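Local coordinates for phage-related ribosomal protease (PDB 7KLD) that is an essential cysteine protease that cleaves the N-terminal nine amino acids from ribosomal protein bL27 and also processes capsid and scaffold proteins of bacteriophage 80alpha, at the interface of chains A and B. Coordinates in Å, arbitrary orientation; residue numbers count along the deposited sequence, not the author numbering. Chains: chain A/B, Phage-related ribosomal protease.

The interface of chains A and B. Residues chain A 18, 20, 59-61, 66, 68; chain B 18, 20, 59-61, 66, 68.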
ATOM      1  N   ILE A  18      -2.272 -17.934   3.408  1.00 17.30           N
ATOM      2  CA  ILE A  18      -2.401 -18.990   2.444  1.00 17.43           C
ATOM      3  C   ILE A  18      -1.031 -19.450   1.998  1.00 17.97           C
ATOM      4  O   ILE A  18      -0.194 -18.629   1.586  1.00 20.45           O
ATOM      5  CB  ILE A  18      -3.203 -18.571   1.213  1.00 19.99           C
ATOM      6  CG1 ILE A  18      -4.630 -18.121   1.589  1.00 20.12           C
ATOM      7  CG2 ILE A  18      -3.280 -19.750   0.225  1.00 26.27           C
ATOM      8  CD1 ILE A  18      -5.156 -16.976   0.778  1.00 26.21           C
ATOM      9  N   ASP A  20       0.654 -22.235  -0.645  1.00 26.58           N
ATOM     10  CA  ASP A  20       0.244 -23.002  -1.809  1.00 32.41           C
ATOM     11  C   ASP A  20       1.425 -23.288  -2.704  1.00 35.88           C
ATOM     12  O   ASP A  20       2.296 -22.447  -2.889  1.00 41.85           O
ATOM     13  CB  ASP A  20      -0.874 -22.262  -2.564  1.00 34.27           C
ATOM     14  CG  ASP A  20      -1.568 -23.130  -3.553  1.00 37.40           C
ATOM     15  OD1 ASP A  20      -1.090 -23.177  -4.707  1.00 41.52           O
ATOM     16  OD2 ASP A  20      -2.594 -23.761  -3.193  1.00 36.91           O
ATOM     17  N   ASN A  59      -8.988 -24.230   6.170  1.00 23.13           N
ATOM     18  CA  ASN A  59      -9.357 -24.993   4.995  1.00 22.88           C
ATOM     19  C   ASN A  59      -8.094 -25.415   4.258  1.00 26.19           C
ATOM     20  O   ASN A  59      -7.088 -24.648   4.191  1.00 20.32           O
ATOM     21  CB  ASN A  59     -10.294 -24.186   4.081  1.00 25.15           C
ATOM     22  CG  ASN A  59     -11.697 -23.996   4.684  1.00 20.63           C
ATOM     23  OD1 ASN A  59     -12.087 -22.879   5.033  1.00 24.16           O
ATOM     24  ND2 ASN A  59     -12.451 -25.086   4.823  1.00 23.80           N
ATOM     25  N   TYR A  60      -8.109 -26.648   3.742  1.00 25.53           N
ATOM     26  CA  TYR A  60      -6.995 -27.218   3.070  1.00 30.75           C
ATOM     27  C   TYR A  60      -7.444 -28.269   2.056  1.00 38.18           C
ATOM     28  O   TYR A  60      -8.504 -28.803   2.133  1.00 41.08           O
ATOM     29  CB  TYR A  60      -6.029 -27.836   4.060  1.00 29.11           C
ATOM     30  CG  TYR A  60      -6.530 -29.002   4.783  1.00 33.46           C
ATOM     31  CD1 TYR A  60      -6.393 -30.278   4.289  1.00 38.33           C
ATOM     32  CD2 TYR A  60      -7.137 -28.854   5.967  1.00 40.34           C
ATOM     33  CE1 TYR A  60      -6.860 -31.355   4.987  1.00 39.72           C
ATOM     34  CE2 TYR A  60      -7.618 -29.935   6.672  1.00 42.64           C
ATOM     35  CZ  TYR A  60      -7.460 -31.167   6.173  1.00 40.13           C
ATOM     36  OH  TYR A  60      -7.950 -32.155   6.889  1.00 47.26           O
ATOM     37  N   ASP A  61      -6.611 -28.542   1.090  1.00 36.66           N
ATOM     38  CA  ASP A  61      -6.925 -29.465   0.078  1.00 42.24           C
ATOM     39  C   ASP A  61      -6.412 -30.777   0.532  1.00 40.56           C
ATOM     40  O   ASP A  61      -5.308 -30.827   0.940  1.00 43.48           O
ATOM     41  CB  ASP A  61      -6.207 -29.030  -1.182  1.00 42.26           C
ATOM     42  CG  ASP A  61      -6.630 -29.793  -2.401  1.00 43.07           C
ATOM     43  OD1 ASP A  61      -7.070 -29.208  -3.371  1.00 33.72           O
ATOM     44  OD2 ASP A  61      -6.469 -30.982  -2.397  1.00 45.49           O
ATOM     45  N   HIS A  66      -1.865 -26.904  -0.375  1.00 23.97           N
ATOM     46  CA  HIS A  66      -2.831 -25.880  -0.165  1.00 23.56           C
ATOM     47  C   HIS A  66      -3.402 -25.846   1.225  1.00 20.73           C
ATOM     48  O   HIS A  66      -4.037 -26.730   1.580  1.00 26.01           O
ATOM     49  CB  HIS A  66      -4.011 -26.016  -1.060  1.00 27.72           C
ATOM     50  CG  HIS A  66      -4.900 -24.840  -1.036  1.00 26.37           C
ATOM     51  ND1 HIS A  66      -4.452 -23.602  -1.356  1.00 27.53           N
ATOM     52  CD2 HIS A  66      -6.193 -24.690  -0.752  1.00 32.68           C
ATOM     53  CE1 HIS A  66      -5.416 -22.739  -1.294  1.00 27.62           C
ATOM     54  NE2 HIS A  66      -6.470 -23.367  -0.885  1.00 31.51           N
ATOM     55  N   HIS A  68      -5.155 -22.934   4.191  1.00 20.53           N
ATOM     56  CA  HIS A  68      -5.552 -21.612   4.377  1.00 18.93           C
ATOM     57  C   HIS A  68      -6.024 -21.331   5.785  1.00 21.87           C
ATOM     58  O   HIS A  68      -6.912 -21.957   6.240  1.00 19.72           O
ATOM     59  CB  HIS A  68      -6.650 -21.314   3.370  1.00 26.89           C
ATOM     60  CG  HIS A  68      -7.495 -20.132   3.693  1.00 20.91           C
ATOM     61  ND1 HIS A  68      -8.853 -20.189   3.703  1.00 22.87           N
ATOM     62  CD2 HIS A  68      -7.174 -18.864   3.977  1.00 24.03           C
ATOM     63  CE1 HIS A  68      -9.337 -19.005   3.983  1.00 28.12           C
ATOM     64  NE2 HIS A  68      -8.332 -18.177   4.148  1.00 27.94           N
TER
ATOM     65  N   ILE B  18     -10.263 -16.119  -4.233  1.00 28.55           N
ATOM     66  CA  ILE B  18     -10.527 -17.100  -3.244  1.00 23.21           C
ATOM     67  C   ILE B  18     -11.936 -16.847  -2.761  1.00 26.34           C
ATOM     68  O   ILE B  18     -12.274 -15.760  -2.465  1.00 26.15           O
ATOM     69  CB  ILE B  18      -9.634 -17.086  -1.995  1.00 33.74           C
ATOM     70  CG1 ILE B  18      -8.185 -17.242  -2.387  1.00 32.48           C
ATOM     71  CG2 ILE B  18     -10.030 -18.202  -1.017  1.00 26.23           C
ATOM     72  CD1 ILE B  18      -7.280 -16.244  -1.798  1.00 31.54           C
ATOM     73  N   ASP B  20     -14.608 -18.208   0.116  1.00 28.77           N
ATOM     74  CA  ASP B  20     -14.571 -18.901   1.352  1.00 36.02           C
ATOM     75  C   ASP B  20     -15.749 -18.619   2.224  1.00 38.88           C
ATOM     76  O   ASP B  20     -16.172 -17.526   2.317  1.00 40.01           O
ATOM     77  CB  ASP B  20     -13.313 -18.502   2.132  1.00 36.55           C
ATOM     78  CG  ASP B  20     -13.034 -19.412   3.267  1.00 38.27           C
ATOM     79  OD1 ASP B  20     -12.437 -20.454   2.988  1.00 33.38           O
ATOM     80  OD2 ASP B  20     -13.404 -19.130   4.390  1.00 36.84           O
ATOM     81  N   ASN B  59      -7.436 -25.201  -6.264  1.00 24.25           N
ATOM     82  CA  ASN B  59      -7.460 -25.958  -5.014  1.00 25.54           C
ATOM     83  C   ASN B  59      -8.745 -25.623  -4.291  1.00 27.01           C
ATOM     84  O   ASN B  59      -9.258 -24.499  -4.347  1.00 25.56           O
ATOM     85  CB  ASN B  59      -6.246 -25.623  -4.107  1.00 29.83           C
ATOM     86  CG  ASN B  59      -4.914 -26.063  -4.695  1.00 32.38           C
ATOM     87  OD1 ASN B  59      -4.092 -25.247  -5.089  1.00 36.90           O
ATOM     88  ND2 ASN B  59      -4.694 -27.358  -4.736  1.00 34.79           N
ATOM     89  N   TYR B  60      -9.282 -26.632  -3.601  1.00 32.12           N
ATOM     90  CA  TYR B  60     -10.534 -26.525  -2.882  1.00 33.19           C
ATOM     91  C   TYR B  60     -10.613 -27.553  -1.777  1.00 31.90           C
ATOM     92  O   TYR B  60      -9.863 -28.510  -1.762  1.00 34.54           O
ATOM     93  CB  TYR B  60     -11.712 -26.696  -3.836  1.00 34.06           C
ATOM     94  CG  TYR B  60     -11.838 -28.079  -4.433  1.00 33.54           C
ATOM     95  CD1 TYR B  60     -11.198 -28.411  -5.625  1.00 33.21           C
ATOM     96  CD2 TYR B  60     -12.616 -29.029  -3.826  1.00 35.99           C
ATOM     97  CE1 TYR B  60     -11.310 -29.675  -6.160  1.00 34.16           C
ATOM     98  CE2 TYR B  60     -12.759 -30.290  -4.364  1.00 39.34           C
ATOM     99  CZ  TYR B  60     -12.109 -30.603  -5.544  1.00 43.84           C
ATOM    100  OH  TYR B  60     -12.243 -31.858  -6.086  1.00 61.19           O
ATOM    101  N   ASP B  61     -11.540 -27.336  -0.843  1.00 33.78           N
ATOM    102  CA  ASP B  61     -11.717 -28.214   0.297  1.00 42.11           C
ATOM    103  C   ASP B  61     -12.906 -29.089  -0.039  1.00 38.69           C
ATOM    104  O   ASP B  61     -13.996 -28.580  -0.281  1.00 43.82           O
ATOM    105  CB  ASP B  61     -11.968 -27.381   1.542  1.00 39.72           C
ATOM    106  CG  ASP B  61     -12.026 -28.211   2.835  1.00 44.93           C
ATOM    107  OD1 ASP B  61     -12.541 -29.369   2.835  1.00 43.55           O
ATOM    108  OD2 ASP B  61     -11.596 -27.654   3.862  1.00 39.51           O
ATOM    109  N   HIS B  66     -14.755 -23.623   0.431  1.00 25.58           N
ATOM    110  CA  HIS B  66     -13.406 -23.120   0.160  1.00 21.31           C
ATOM    111  C   HIS B  66     -12.912 -23.530  -1.197  1.00 25.12           C
ATOM    112  O   HIS B  66     -12.818 -24.719  -1.476  1.00 23.32           O
ATOM    113  CB  HIS B  66     -12.384 -23.529   1.208  1.00 28.07           C
ATOM    114  CG  HIS B  66     -11.034 -22.915   0.986  1.00 25.51           C
ATOM    115  ND1 HIS B  66     -10.735 -21.634   1.387  1.00 28.28           N
ATOM    116  CD2 HIS B  66      -9.909 -23.401   0.401  1.00 29.01           C
ATOM    117  CE1 HIS B  66      -9.504 -21.339   1.011  1.00 31.18           C
ATOM    118  NE2 HIS B  66      -8.984 -22.390   0.405  1.00 28.94           N
ATOM    119  N   HIS B  68     -10.057 -21.940  -4.385  1.00 22.68           N
ATOM    120  CA  HIS B  68      -9.010 -21.070  -4.728  1.00 21.08           C
ATOM    121  C   HIS B  68      -8.616 -21.223  -6.194  1.00 26.22           C
ATOM    122  O   HIS B  68      -8.279 -22.299  -6.625  1.00 21.37           O
ATOM    123  CB  HIS B  68      -7.812 -21.483  -3.918  1.00 32.03           C
ATOM    124  CG  HIS B  68      -6.563 -20.723  -4.213  1.00 26.34           C
ATOM    125  ND1 HIS B  68      -5.332 -21.300  -4.144  1.00 23.14           N
ATOM    126  CD2 HIS B  68      -6.353 -19.439  -4.548  1.00 30.02           C
ATOM    127  CE1 HIS B  68      -4.414 -20.406  -4.399  1.00 30.28           C
ATOM    128  NE2 HIS B  68      -5.009 -19.266  -4.661  1.00 33.14           N
TER
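Two copies of the protease pack sheet face against sheet face here, with strands 14-20, 57-60 and 66-70 of each chain related by a two-fold axis. The polar centre is a histidine pair: A:His66 NE2 and B:His66 NE2 meet edge to edge in a 3.0 Å hydrogen bond. CG anti to the backbone N (chi1 -169° in A:His66) sends each ring across. B:His66 ND1 donates a 2.6 Å hydrogen bond to the anti lone pair of B:Asp20 OD1, nearly in the ring plane; the matching bond to A:Asp20 OD2 is tilted 31° out of it. Each aspartate would steady its ring, more squarely in chain B. With both ND1 atoms donating, the ring that donates from NE2 may be a cation, stabilised by its aspartate.

Further out, A:Asn59, CG beside its backbone N, gives an almost straight bond (174°) from ND2 to B:Asp61 OD2 at 2.9 Å, from above the carboxylate plane; the twin is weak. As modelled, B:Asn59 OD1 and A:Asp20 OD2 clash as acceptors at 2.8 Å; a proton on the acid might relieve this, whereas turning the amide would cost the weak bond to A:Asp61.

B:Asn59 CB sits over the A:His66 face, 3.6 Å from the ring centroid, its amide nearly parallel; A:Asn59 mirrors this. A:His68 CG packs on B:His66 CE1 (3.6 Å), its ring edge toward B:Asp20. The A:Ile18 and B:Ile18 CD1 methyls press tip to tip, 3.4 Å apart. The patch joins two protease subunits, plausibly as a dimer, its centre about 12 Å from the catalytic A:His22.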